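Local coordinates for protein pseudouridine synthase (Pyrococcus abyssi, PDB 2AUS) that probably converts uridine to pseudouridine in RNA, as the Cbf5 member of the TruB family of pseudouridine synthases, at residues I49-P54 / D211-L217; K37-E41 / E233-R237; R16-D22 / I274-A279; R204-F208 / K245-H249. All blocks are in the same frame, centred on the assembly; numbering follows the deposited sequence.

In the fold
Starting from the N terminus, strand 18-20 reaches across to strand 274-278 of the PUA domain, so interaction 3 closes the widest loop and the other three contacts nest inside it. Next, 37-41 meets 233-237 (interaction 2), tying the start of helix 40-45 to helix 234-239. Strand 47-53 follows directly and pairs with 211-217; interaction 1 thus lies within the loop closed by interaction 2. Interaction 4, between 204-208 and 245-249, crosses both of these, because its segments alternate with theirs along the chain. It joins a hairpin to the loop 245-249 that leads to strand 252-255, and it touches interaction 1 through Asn50 and Phe208, and interaction 3 through Arg16 and His249.

Interaction 1: I49-P54 / D211-L217; sequences INLDKP and DETLVTL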
loop_
_atom_site.group_PDB
_atom_site.type_symbol
_atom_site.label_atom_id
_atom_site.label_comp_id
_atom_site.label_asym_id
_atom_site.label_seq_id
_atom_site.Cartn_x
_atom_site.Cartn_y
_atom_site.Cartn_z
ATOM N N ILE A 49 -4.620 -8.650 21.538
ATOM C CA ILE A 49 -4.141 -7.315 21.205
ATOM C C ILE A 49 -5.295 -6.396 20.854
ATOM O O ILE A 49 -6.182 -6.770 20.086
ATOM C CB ILE A 49 -3.188 -7.347 19.986
ATOM C CG1 ILE A 49 -2.000 -8.261 20.277
ATOM C CG2 ILE A 49 -2.701 -5.934 19.657
ATOM C CD1 ILE A 49 -1.021 -8.380 19.109
ATOM N N ASN A 50 -5.304 -5.203 21.433
ATOM C CA ASN A 50 -6.339 -4.224 21.107
ATOM C C ASN A 50 -5.687 -3.393 20.003
ATOM O O ASN A 50 -5.097 -2.340 20.247
ATOM C CB ASN A 50 -6.673 -3.372 22.324
ATOM C CG ASN A 50 -7.755 -2.350 22.040
ATOM O OD1 ASN A 50 -8.543 -2.499 21.103
ATOM N ND2 ASN A 50 -7.804 -1.307 22.855
ATOM N N LEU A 51 -5.780 -3.902 18.781
ATOM C CA LEU A 51 -5.153 -3.255 17.642
ATOM C C LEU A 51 -5.987 -2.202 16.925
ATOM O O LEU A 51 -7.199 -2.353 16.767
ATOM C CB LEU A 51 -4.735 -4.318 16.631
ATOM C CG LEU A 51 -3.805 -3.794 15.538
ATOM C CD1 LEU A 51 -2.349 -3.882 16.026
ATOM C CD2 LEU A 51 -3.994 -4.602 14.272
ATOM N N ASP A 52 -5.323 -1.133 16.497
ATOM C CA ASP A 52 -5.985 -0.071 15.738
ATOM C C ASP A 52 -5.694 -0.461 14.302
ATOM O O ASP A 52 -4.601 -0.205 13.792
ATOM C CB ASP A 52 -5.357 1.302 16.019
ATOM C CG ASP A 52 -6.144 2.457 15.384
ATOM O OD1 ASP A 52 -6.933 2.218 14.444
ATOM O OD2 ASP A 52 -5.970 3.614 15.826
ATOM N N LYS A 53 -6.658 -1.113 13.663
ATOM C CA LYS A 53 -6.481 -1.553 12.289
ATOM C C LYS A 53 -6.300 -0.367 11.346
ATOM O O LYS A 53 -7.029 0.620 11.427
ATOM C CB LYS A 53 -7.693 -2.373 11.837
ATOM C CG LYS A 53 -7.678 -2.739 10.357
ATOM C CD LYS A 53 -9.010 -3.306 9.905
ATOM C CE LYS A 53 -9.005 -3.599 8.409
ATOM N NZ LYS A 53 -8.654 -2.377 7.616
ATOM N N PRO A 54 -5.309 -0.435 10.452
ATOM C CA PRO A 54 -5.125 0.685 9.529
ATOM C C PRO A 54 -6.032 0.460 8.321
ATOM O O PRO A 54 -6.330 -0.683 7.968
ATOM C CB PRO A 54 -3.646 0.583 9.162
ATOM C CG PRO A 54 -3.448 -0.904 9.103
ATOM C CD PRO A 54 -4.198 -1.396 10.346
ATOM N N ASP A 211 -8.200 3.432 24.244
ATOM C CA ASP A 211 -7.605 3.831 25.506
ATOM C C ASP A 211 -6.118 3.512 25.425
ATOM O O ASP A 211 -5.602 3.255 24.335
ATOM C CB ASP A 211 -8.275 3.094 26.663
ATOM C CG ASP A 211 -8.177 1.582 26.536
ATOM O OD1 ASP A 211 -8.915 0.892 27.271
ATOM O OD2 ASP A 211 -7.370 1.086 25.718
ATOM N N GLU A 212 -5.425 3.513 26.558
ATOM C CA GLU A 212 -3.993 3.254 26.521
ATOM C C GLU A 212 -3.613 1.909 25.917
ATOM O O GLU A 212 -2.483 1.738 25.466
ATOM C CB GLU A 212 -3.373 3.387 27.921
ATOM C CG GLU A 212 -3.704 2.275 28.906
ATOM C CD GLU A 212 -5.173 2.232 29.283
ATOM O OE1 GLU A 212 -5.783 3.315 29.432
ATOM O OE2 GLU A 212 -5.712 1.113 29.445
ATOM N N THR A 213 -4.544 0.958 25.885
ATOM C CA THR A 213 -4.227 -0.363 25.338
ATOM C C THR A 213 -4.312 -0.470 23.821
ATOM O O THR A 213 -3.910 -1.486 23.251
ATOM C CB THR A 213 -5.120 -1.462 25.939
ATOM O OG1 THR A 213 -6.457 -1.322 25.446
ATOM C CG2 THR A 213 -5.125 -1.367 27.462
ATOM N N LEU A 214 -4.834 0.561 23.163
ATOM C CA LEU A 214 -4.940 0.531 21.708
ATOM C C LEU A 214 -3.550 0.716 21.123
ATOM O O LEU A 214 -2.902 1.728 21.376
ATOM C CB LEU A 214 -5.853 1.650 21.203
ATOM C CG LEU A 214 -6.075 1.656 19.684
ATOM C CD1 LEU A 214 -6.914 0.445 19.286
ATOM C CD2 LEU A 214 -6.771 2.948 19.259
ATOM N N VAL A 215 -3.088 -0.260 20.349
ATOM C CA VAL A 215 -1.765 -0.179 19.745
ATOM C C VAL A 215 -1.796 -0.370 18.232
ATOM O O VAL A 215 -2.753 -0.917 17.682
ATOM C CB VAL A 215 -0.807 -1.228 20.367
ATOM C CG1 VAL A 215 -0.607 -0.920 21.850
ATOM C CG2 VAL A 215 -1.370 -2.638 20.182
ATOM N N THR A 216 -0.740 0.087 17.564
ATOM C CA THR A 216 -0.639 -0.031 16.115
ATOM C C THR A 216 0.388 -1.089 15.746
ATOM O O THR A 216 1.182 -1.520 16.582
ATOM C CB THR A 216 -0.185 1.294 15.457
ATOM O OG1 THR A 216 1.145 1.600 15.890
ATOM C CG2 THR A 216 -1.117 2.442 15.832
ATOM N N LEU A 217 0.375 -1.486 14.479
ATOM C CA LEU A 217 1.302 -2.486 13.971
ATOM C C LEU A 217 2.750 -2.037 14.161
ATOM O O LEU A 217 3.632 -2.848 14.447
ATOM C CB LEU A 217 1.006 -2.739 12.493
ATOM C CG LEU A 217 -0.355 -3.404 12.263
ATOM C CD1 LEU A 217 -0.796 -3.248 10.811
ATOM C CD2 LEU A 217 -0.249 -4.874 12.644
HETATM O O HOH W 1 -3.457 -4.093 23.254
HETATM O O HOH W 2 -1.911 -0.445 13.004
#
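Asn50, Leu214 and Asp52 bury the most surface around a parallel bridge between Leu51 and Val215 in the mixed sheet of the TruB-like synthase fold, where strand 47-53 takes 214-215 as a neighbour. Val215 is bonded through both its N and its O to the two residues flanking Leu51: its N donates to Asn50 O at 2.9 Å, and its O receives Asp52 N at 2.8 Å.

The amide of Asn50 extends this pairing. With CG anti to the backbone N (chi1 -179°), ND2 reaches Thr213 OG1 at 2.9 Å, and the hydroxyl lies close to the amide plane. That hydroxyl gives its own proton to the syn lone pair of Asp211 OD2, 2.6 Å from OG1, which leaves it to act as acceptor for Asn50. Asp211 OD2 also takes Thr213 N from above the carboxylate plane, closing an Asx turn. A threonine, both donor and acceptor, suits this relay; ND2 has a second acceptor in Lys209 O.

Leu214 lies against both polar residues. Its CD1 is 3.6 Å from Asp52 N, and CD2 comes as near to Asp52 OD2, so a branched apolar group probably helps to shield the strand bond. The carboxylate of Asp52 pairs with Arg201. Farther along, where Thr216 caps the next helix, a water accepts from Leu217 N at 2.9 Å and donates to Asp52 O at 2.8 Å.

Interaction 2: K37-E41 / E233-R237; sequences KRPIE and EEYIR
The carbonyl oxygen of Arg38 is gripped end-on by the Arg237 guanidinium, NH1 lying 3.0 Å and NH2 2.9 Å from Arg38 O. Both bonds lie almost in the guanidinium plane and are somewhat bent, with N-H...O angles of 142° and 149°, as two hydrogens converging on a single atom must be. The neighbouring edge of the same group, NE and NH2, holds Glu233 OE1 side-on, each nitrogen 3.0 Å from that oxygen. NH2 is therefore shared between the two acceptors, and together they fix the rotation of the flat group. Arginine suits the place because its planar array of N-H groups can serve a neutral carbonyl and a carboxylate at once.

Ile40 packs against this polar cluster. Its CG1 stands anti to the backbone N (chi1 -170°), which helps to bring CD1 over one face of the guanidinium, toward its rim, and to Ile236 CG2 at 3.8 Å, where the two isoleucines meet nearly perpendicular. The other branch, Ile40 CG2, lies 3.7 Å from Glu233 OE2. A water completes the link, accepting from Ile40 N at 2.7 Å and donating to Glu233 OE2. Trp227 touches both Ile40 and Glu233, while the side chain of Arg38 leads away to a salt bridge with Glu244.

Glu233 and Arg237 form the familiar i to i+4 salt bridge, alongside the bond from Arg237 N to Glu233 O at the start of helix 234-239, here packed against 37-41, whose Pro39 occupies the N-cap position of helix 40-45.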
loop_
_atom_site.group_PDB
_atom_site.type_symbol
_atom_site.label_atom_id
_atom_site.label_comp_id
_atom_site.label_asym_id
_atom_site.label_seq_id
_atom_site.Cartn_x
_atom_site.Cartn_y
_atom_site.Cartn_z
ATOM N N LYS A 37 -0.083 -11.339 35.749
ATOM C CA LYS A 37 1.243 -11.627 36.279
ATOM C C LYS A 37 1.824 -12.874 35.650
ATOM O O LYS A 37 2.512 -13.646 36.312
ATOM C CB LYS A 37 1.181 -11.808 37.801
ATOM C CG LYS A 37 0.901 -10.529 38.567
ATOM C CD LYS A 37 2.077 -9.565 38.462
ATOM C CE LYS A 37 1.765 -8.236 39.144
ATOM N NZ LYS A 37 1.345 -8.445 40.560
ATOM N N ARG A 38 1.554 -13.072 34.369
ATOM C CA ARG A 38 2.062 -14.244 33.684
ATOM C C ARG A 38 3.408 -13.984 33.020
ATOM O O ARG A 38 3.636 -12.912 32.469
ATOM C CB ARG A 38 1.034 -14.731 32.652
ATOM C CG ARG A 38 -0.243 -15.265 33.311
ATOM C CD ARG A 38 -1.085 -16.155 32.390
ATOM N NE ARG A 38 -1.939 -15.366 31.524
ATOM C CZ ARG A 38 -3.273 -15.384 31.536
ATOM N NH1 ARG A 38 -3.942 -16.165 32.370
ATOM N NH2 ARG A 38 -3.940 -14.585 30.720
ATOM N N PRO A 39 4.332 -14.958 33.097
ATOM C CA PRO A 39 5.655 -14.798 32.474
ATOM C C PRO A 39 5.404 -14.350 31.034
ATOM O O PRO A 39 4.489 -14.859 30.383
ATOM C CB PRO A 39 6.245 -16.203 32.556
ATOM C CG PRO A 39 5.635 -16.750 33.818
ATOM C CD PRO A 39 4.197 -16.282 33.733
ATOM N N ILE A 40 6.215 -13.418 30.538
ATOM C CA ILE A 40 6.020 -12.859 29.203
ATOM C C ILE A 40 5.624 -13.816 28.078
ATOM O O ILE A 40 4.716 -13.511 27.304
ATOM C CB ILE A 40 7.247 -12.017 28.753
ATOM C CG1 ILE A 40 6.896 -11.252 27.469
ATOM C CG2 ILE A 40 8.457 -12.907 28.537
ATOM C CD1 ILE A 40 5.658 -10.378 27.601
ATOM N N GLU A 41 6.286 -14.963 27.973
ATOM C CA GLU A 41 5.937 -15.930 26.932
ATOM C C GLU A 41 4.496 -16.405 27.103
ATOM O O GLU A 41 3.728 -16.440 26.144
ATOM C CB GLU A 41 6.862 -17.146 26.984
ATOM C CG GLU A 41 8.269 -16.903 26.502
ATOM C CD GLU A 41 8.320 -16.502 25.044
ATOM O OE1 GLU A 41 7.420 -16.917 24.279
ATOM O OE2 GLU A 41 9.272 -15.786 24.663
ATOM N N GLU A 233 10.903 -6.272 28.196
ATOM C CA GLU A 233 9.574 -6.828 27.948
ATOM C C GLU A 233 8.421 -5.921 28.354
ATOM O O GLU A 233 7.275 -6.189 28.009
ATOM C CB GLU A 233 9.420 -8.165 28.675
ATOM C CG GLU A 233 9.588 -8.062 30.181
ATOM C CD GLU A 233 8.972 -9.239 30.918
ATOM O OE1 GLU A 233 7.851 -9.085 31.459
ATOM O OE2 GLU A 233 9.603 -10.317 30.943
ATOM N N GLU A 234 8.732 -4.854 29.080
ATOM C CA GLU A 234 7.723 -3.921 29.565
ATOM C C GLU A 234 6.720 -3.437 28.519
ATOM O O GLU A 234 5.505 -3.477 28.736
ATOM C CB GLU A 234 8.400 -2.701 30.178
ATOM C CG GLU A 234 7.441 -1.746 30.855
ATOM C CD GLU A 234 8.081 -0.401 31.153
ATOM O OE1 GLU A 234 9.275 -0.380 31.518
ATOM O OE2 GLU A 234 7.388 0.635 31.034
ATOM N N TYR A 235 7.227 -2.971 27.386
ATOM C CA TYR A 235 6.354 -2.442 26.350
ATOM C C TYR A 235 5.531 -3.495 25.619
ATOM O O TYR A 235 4.334 -3.308 25.428
ATOM C CB TYR A 235 7.190 -1.594 25.388
ATOM C CG TYR A 235 7.927 -0.522 26.165
ATOM C CD1 TYR A 235 7.234 0.546 26.734
ATOM C CD2 TYR A 235 9.290 -0.650 26.451
ATOM C CE1 TYR A 235 7.873 1.453 27.578
ATOM C CE2 TYR A 235 9.939 0.251 27.295
ATOM C CZ TYR A 235 9.221 1.296 27.856
ATOM O OH TYR A 235 9.840 2.174 28.712
ATOM N N ILE A 236 6.149 -4.601 25.217
ATOM C CA ILE A 236 5.388 -5.636 24.529
ATOM C C ILE A 236 4.320 -6.142 25.500
ATOM O O ILE A 236 3.181 -6.381 25.108
ATOM C CB ILE A 236 6.291 -6.810 24.060
ATOM C CG1 ILE A 236 5.514 -7.705 23.086
ATOM C CG2 ILE A 236 6.754 -7.643 25.253
ATOM C CD1 ILE A 236 4.995 -6.970 21.856
ATOM N N ARG A 237 4.682 -6.271 26.775
ATOM C CA ARG A 237 3.737 -6.736 27.787
ATOM C C ARG A 237 2.515 -5.828 27.847
ATOM O O ARG A 237 1.375 -6.304 27.853
ATOM C CB ARG A 237 4.388 -6.788 29.167
ATOM C CG ARG A 237 3.411 -7.184 30.266
ATOM C CD ARG A 237 4.075 -7.306 31.625
ATOM N NE ARG A 237 4.959 -8.467 31.719
ATOM C CZ ARG A 237 4.539 -9.718 31.869
ATOM N NH1 ARG A 237 3.236 -9.979 31.937
ATOM N NH2 ARG A 237 5.421 -10.704 31.971
HETATM O O HOH W 3 8.167 -12.495 32.204
#

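Interaction 3: R16-D22 / I274-A279; sequences REVIVKD and IVKLNA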
loop_
_atom_site.group_PDB
_atom_site.type_symbol
_atom_site.label_atom_id
_atom_site.label_comp_id
_atom_site.label_asym_id
_atom_site.label_seq_id
_atom_site.Cartn_x
_atom_site.Cartn_y
_atom_site.Cartn_z
ATOM N N ARG A 16 -22.262 -7.022 36.883
ATOM C CA ARG A 16 -23.295 -7.938 37.340
ATOM C C ARG A 16 -23.013 -8.304 38.790
ATOM O O ARG A 16 -21.866 -8.279 39.248
ATOM C CB ARG A 16 -23.309 -9.216 36.499
ATOM C CG ARG A 16 -23.438 -8.999 35.000
ATOM C CD ARG A 16 -23.654 -10.326 34.284
ATOM N NE ARG A 16 -23.694 -10.177 32.833
ATOM C CZ ARG A 16 -22.659 -9.787 32.096
ATOM N NH1 ARG A 16 -21.497 -9.507 32.675
ATOM N NH2 ARG A 16 -22.785 -9.678 30.780
ATOM N N GLU A 17 -24.072 -8.644 39.508
ATOM C CA GLU A 17 -23.966 -9.034 40.903
ATOM C C GLU A 17 -23.332 -10.433 40.975
ATOM O O GLU A 17 -23.530 -11.251 40.079
ATOM C CB GLU A 17 -25.367 -9.041 41.507
ATOM C CG GLU A 17 -25.438 -9.207 42.999
ATOM C CD GLU A 17 -26.726 -8.632 43.550
ATOM O OE1 GLU A 17 -26.884 -7.388 43.507
ATOM O OE2 GLU A 17 -27.580 -9.413 44.016
ATOM N N VAL A 18 -22.558 -10.690 42.026
ATOM C CA VAL A 18 -21.914 -11.985 42.214
ATOM C C VAL A 18 -22.539 -12.699 43.410
ATOM O O VAL A 18 -22.674 -12.124 44.486
ATOM C CB VAL A 18 -20.394 -11.836 42.474
ATOM C CG1 VAL A 18 -19.782 -13.200 42.764
ATOM C CG2 VAL A 18 -19.710 -11.201 41.275
ATOM N N ILE A 19 -22.922 -13.954 43.216
ATOM C CA ILE A 19 -23.524 -14.728 44.285
ATOM C C ILE A 19 -22.591 -15.868 44.680
ATOM O O ILE A 19 -22.250 -16.720 43.858
ATOM C CB ILE A 19 -24.885 -15.301 43.848
ATOM C CG1 ILE A 19 -25.799 -14.155 43.399
ATOM C CG2 ILE A 19 -25.519 -16.081 44.995
ATOM C CD1 ILE A 19 -27.154 -14.596 42.921
ATOM N N VAL A 20 -22.175 -15.866 45.943
ATOM C CA VAL A 20 -21.263 -16.879 46.457
ATOM C C VAL A 20 -21.983 -18.128 46.935
ATOM O O VAL A 20 -22.864 -18.076 47.791
ATOM C CB VAL A 20 -20.414 -16.328 47.615
ATOM C CG1 VAL A 20 -19.488 -17.405 48.131
ATOM C CG2 VAL A 20 -19.615 -15.135 47.146
ATOM N N LYS A 21 -21.590 -19.258 46.369
ATOM C CA LYS A 21 -22.177 -20.540 46.716
ATOM C C LYS A 21 -21.302 -21.189 47.796
ATOM O O LYS A 21 -21.812 -21.716 48.782
ATOM C CB LYS A 21 -22.242 -21.407 45.454
ATOM C CG LYS A 21 -23.036 -22.701 45.554
ATOM C CD LYS A 21 -23.036 -23.399 44.195
ATOM C CE LYS A 21 -23.583 -24.818 44.258
ATOM N NZ LYS A 21 -25.029 -24.862 44.581
ATOM N N ASP A 22 -19.983 -21.119 47.615
ATOM C CA ASP A 22 -19.031 -21.708 48.556
ATOM C C ASP A 22 -18.146 -20.626 49.172
ATOM O O ASP A 22 -17.111 -20.276 48.602
ATOM C CB ASP A 22 -18.143 -22.729 47.831
ATOM C CG ASP A 22 -17.293 -23.562 48.790
ATOM O OD1 ASP A 22 -16.811 -23.021 49.811
ATOM O OD2 ASP A 22 -17.090 -24.765 48.511
ATOM N N ILE A 274 -18.797 -25.263 41.336
ATOM C CA ILE A 274 -19.034 -23.822 41.363
ATOM C C ILE A 274 -18.825 -23.187 42.738
ATOM O O ILE A 274 -19.352 -23.662 43.739
ATOM C CB ILE A 274 -20.462 -23.514 40.892
ATOM C CG1 ILE A 274 -20.668 -24.086 39.486
ATOM C CG2 ILE A 274 -20.720 -22.016 40.937
ATOM C CD1 ILE A 274 -22.086 -23.968 38.978
ATOM N N VAL A 275 -18.053 -22.108 42.778
ATOM C CA VAL A 275 -17.792 -21.400 44.028
ATOM C C VAL A 275 -18.716 -20.183 44.116
ATOM O O VAL A 275 -19.386 -19.965 45.122
ATOM C CB VAL A 275 -16.324 -20.938 44.105
ATOM C CG1 VAL A 275 -16.133 -19.979 45.282
ATOM C CG2 VAL A 275 -15.411 -22.158 44.254
ATOM N N LYS A 276 -18.744 -19.400 43.047
ATOM C CA LYS A 276 -19.581 -18.213 42.980
ATOM C C LYS A 276 -19.856 -17.927 41.506
ATOM O O LYS A 276 -19.136 -18.415 40.627
ATOM C CB LYS A 276 -18.857 -17.031 43.629
ATOM C CG LYS A 276 -17.490 -16.772 43.038
ATOM C CD LYS A 276 -16.650 -15.868 43.928
ATOM C CE LYS A 276 -15.297 -15.611 43.297
ATOM N NZ LYS A 276 -14.448 -14.762 44.164
ATOM N N LEU A 277 -20.897 -17.145 41.237
ATOM C CA LEU A 277 -21.269 -16.812 39.870
ATOM C C LEU A 277 -22.095 -15.536 39.765
ATOM O O LEU A 277 -22.625 -15.037 40.755
ATOM C CB LEU A 277 -22.043 -17.964 39.210
ATOM C CG LEU A 277 -23.048 -18.878 39.935
ATOM C CD1 LEU A 277 -23.752 -18.183 41.075
ATOM C CD2 LEU A 277 -24.050 -19.398 38.902
ATOM N N ASN A 278 -22.184 -15.003 38.553
ATOM C CA ASN A 278 -22.957 -13.797 38.312
ATOM C C ASN A 278 -24.439 -14.128 38.342
ATOM O O ASN A 278 -24.851 -15.252 38.027
ATOM C CB ASN A 278 -22.609 -13.206 36.948
ATOM C CG ASN A 278 -21.307 -12.452 36.957
ATOM O OD1 ASN A 278 -20.557 -12.488 35.988
ATOM N ND2 ASN A 278 -21.031 -11.749 38.056
ATOM N N ALA A 279 -25.237 -13.148 38.739
ATOM C CA ALA A 279 -26.677 -13.327 38.770
ATOM C C ALA A 279 -27.153 -13.163 37.335
ATOM O O ALA A 279 -26.386 -12.763 36.456
ATOM C CB ALA A 279 -27.316 -12.260 39.651
HETATM O O HOH W 4 -26.325 -11.947 33.177
#
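Ile19 and Leu277 face the same side of an antiparallel pairing by which the N-terminal strand 18-20 forms an edge strand of the PUA-domain sheet within this chain. They are a hydrogen-bonded pair, with Ile19 N only 2.7 Å from Leu277 O in an almost straight bond, and their branched apolar groups pack toward helix 306-311.

The other face holds Val18, Val20, Lys276 and Asn278. Val20 and Lys276 extend alongside one another, Val20 CG2 4.1 Å from Lys276 CB, and the lysine continues to a cation-pi contact with Trp254. Arg16 instead lies athwart Asn278 with its aliphatic part, CB being 3.7 Å from Asn278 ND2, while its NH2 bonds to His249 O.

Asparagine suits this position because its amide serves two neighbouring segments, one on each side: OD1 accepts from Lys252 N, while ND2 lies 3.3 Å from Glu17 O, well above the carbonyl plane. Ala279 N meets the same oxygen from the opposite face, 2.9 Å from Glu17 O.

Val275 and Lys276 both lie opposite Trp254, a classic beta bulge. Here Val275 O accepts two donors: Lys21 N at 2.6 Å, and Asp22 N at 2.8 Å, in the carbonyl plane and on a lone pair.

Interaction 4: R204-F208 / K245-H249; sequences RSGPF and KAVEH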
loop_
_atom_site.group_PDB
_atom_site.type_symbol
_atom_site.label_atom_id
_atom_site.label_comp_id
_atom_site.label_asym_id
_atom_site.label_seq_id
_atom_site.Cartn_x
_atom_site.Cartn_y
_atom_site.Cartn_z
ATOM N N ARG A 204 -14.998 1.046 19.301
ATOM C CA ARG A 204 -15.255 0.148 20.410
ATOM C C ARG A 204 -15.855 -1.184 19.993
ATOM O O ARG A 204 -16.714 -1.253 19.118
ATOM C CB ARG A 204 -16.184 0.841 21.411
ATOM C CG ARG A 204 -16.539 0.030 22.639
ATOM C CD ARG A 204 -17.155 0.935 23.695
ATOM N NE ARG A 204 -17.533 0.206 24.901
ATOM C CZ ARG A 204 -16.695 -0.520 25.636
ATOM N NH1 ARG A 204 -15.415 -0.622 25.290
ATOM N NH2 ARG A 204 -17.133 -1.146 26.720
ATOM N N SER A 205 -15.374 -2.249 20.619
ATOM C CA SER A 205 -15.887 -3.588 20.373
ATOM C C SER A 205 -15.870 -4.300 21.708
ATOM O O SER A 205 -14.810 -4.718 22.190
ATOM C CB SER A 205 -15.026 -4.355 19.379
ATOM O OG SER A 205 -15.540 -5.670 19.250
ATOM N N GLY A 206 -17.044 -4.424 22.313
ATOM C CA GLY A 206 -17.129 -5.071 23.607
ATOM C C GLY A 206 -16.250 -4.313 24.582
ATOM O O GLY A 206 -16.365 -3.093 24.702
ATOM N N PRO A 207 -15.338 -5.000 25.276
ATOM C CA PRO A 207 -14.470 -4.308 26.233
ATOM C C PRO A 207 -13.271 -3.573 25.622
ATOM O O PRO A 207 -12.515 -2.905 26.336
ATOM C CB PRO A 207 -14.052 -5.427 27.179
ATOM C CG PRO A 207 -13.967 -6.617 26.255
ATOM C CD PRO A 207 -15.186 -6.464 25.369
ATOM N N PHE A 208 -13.088 -3.691 24.309
ATOM C CA PHE A 208 -11.969 -3.014 23.661
ATOM C C PHE A 208 -12.353 -1.639 23.135
ATOM O O PHE A 208 -13.290 -1.493 22.353
ATOM C CB PHE A 208 -11.405 -3.878 22.530
ATOM C CG PHE A 208 -10.918 -5.216 22.996
ATOM C CD1 PHE A 208 -11.792 -6.294 23.100
ATOM C CD2 PHE A 208 -9.594 -5.384 23.389
ATOM C CE1 PHE A 208 -11.352 -7.521 23.594
ATOM C CE2 PHE A 208 -9.142 -6.603 23.886
ATOM C CZ PHE A 208 -10.023 -7.679 23.989
ATOM N N LYS A 245 -9.370 -10.221 29.257
ATOM C CA LYS A 245 -9.951 -8.938 28.877
ATOM C C LYS A 245 -11.125 -9.157 27.920
ATOM O O LYS A 245 -12.118 -8.422 27.965
ATOM C CB LYS A 245 -8.885 -8.063 28.205
ATOM C CG LYS A 245 -9.382 -6.717 27.657
ATOM C CD LYS A 245 -9.790 -5.739 28.758
ATOM C CE LYS A 245 -10.148 -4.358 28.180
ATOM N NZ LYS A 245 -9.024 -3.807 27.340
ATOM N N ALA A 246 -11.017 -10.175 27.066
ATOM C CA ALA A 246 -12.066 -10.465 26.085
ATOM C C ALA A 246 -13.387 -10.967 26.647
ATOM O O ALA A 246 -14.401 -10.921 25.956
ATOM C CB ALA A 246 -11.551 -11.449 25.043
ATOM N N VAL A 247 -13.397 -11.455 27.881
ATOM C CA VAL A 247 -14.646 -11.953 28.463
ATOM C C VAL A 247 -15.174 -11.061 29.586
ATOM O O VAL A 247 -16.079 -11.449 30.330
ATOM C CB VAL A 247 -14.491 -13.396 29.017
ATOM C CG1 VAL A 247 -13.995 -14.324 27.918
ATOM C CG2 VAL A 247 -13.540 -13.410 30.207
ATOM N N GLU A 248 -14.610 -9.863 29.702
ATOM C CA GLU A 248 -15.037 -8.924 30.730
ATOM C C GLU A 248 -16.529 -8.593 30.705
ATOM O O GLU A 248 -17.118 -8.317 31.741
ATOM C CB GLU A 248 -14.224 -7.635 30.626
ATOM C CG GLU A 248 -13.037 -7.611 31.573
ATOM C CD GLU A 248 -12.073 -6.482 31.286
ATOM O OE1 GLU A 248 -12.539 -5.364 30.975
ATOM O OE2 GLU A 248 -10.847 -6.721 31.385
ATOM N N HIS A 249 -17.142 -8.616 29.528
ATOM C CA HIS A 249 -18.564 -8.310 29.440
ATOM C C HIS A 249 -19.442 -9.557 29.504
ATOM O O HIS A 249 -20.655 -9.468 29.351
ATOM C CB HIS A 249 -18.860 -7.525 28.154
ATOM C CG HIS A 249 -18.362 -6.111 28.183
ATOM N ND1 HIS A 249 -18.428 -5.275 27.090
ATOM C CD2 HIS A 249 -17.814 -5.380 29.184
ATOM C CE1 HIS A 249 -17.946 -4.089 27.416
ATOM N NE2 HIS A 249 -17.567 -4.126 28.680
HETATM O O HOH W 5 -9.870 -1.321 26.066
#
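A chi1 of -72° sets CG of His249 anti to its own carbonyl carbon and lays the ring flat against Pro207. Pro207 CB stands 4.1 Å from the imidazole centroid and only 12° off the ring normal, a CH-pi contact over the face, the proline and the histidine reaching toward each other from their two segments and overlapping. The chain of Arg204, extended as far as NE, directs its guanidinium toward the edge of the same ring, with the two flat groups steeply inclined; the exact placement of that guanidinium is doubtful, because it sits too close to Gly206 O.

Gly206 and Pro207 are the corner residues of a type II' turn that joins strands 195-205 and 208-209 as a tight two-residue hairpin. Glycine fits the first corner, where phi is positive, and proline's ring-locked phi fits the second. The hairpin is closed by Ser205 N bonding to Phe208 O at 2.8 Å and by Phe208 N returning to Ser205 O.

At the turn, Pro207 CG lies 3.1 Å from Lys245 O. Phe208 and Lys245 overlap head to tail, Phe208 CE2 being 3.8 Å from Lys245 CG, and Phe208 CE1 approaches Ala246 CB to 4.2 Å. The phenyl ring also packs on Val48, Val88 and Pro90, so an aromatic of this size joins the hairpin to the neighbouring sheet. Lys245, bent in mid-chain, turns CE and NZ toward Pro207, and NZ donates to a water, 2.9 Å away, that in turn donates to Pro207 O.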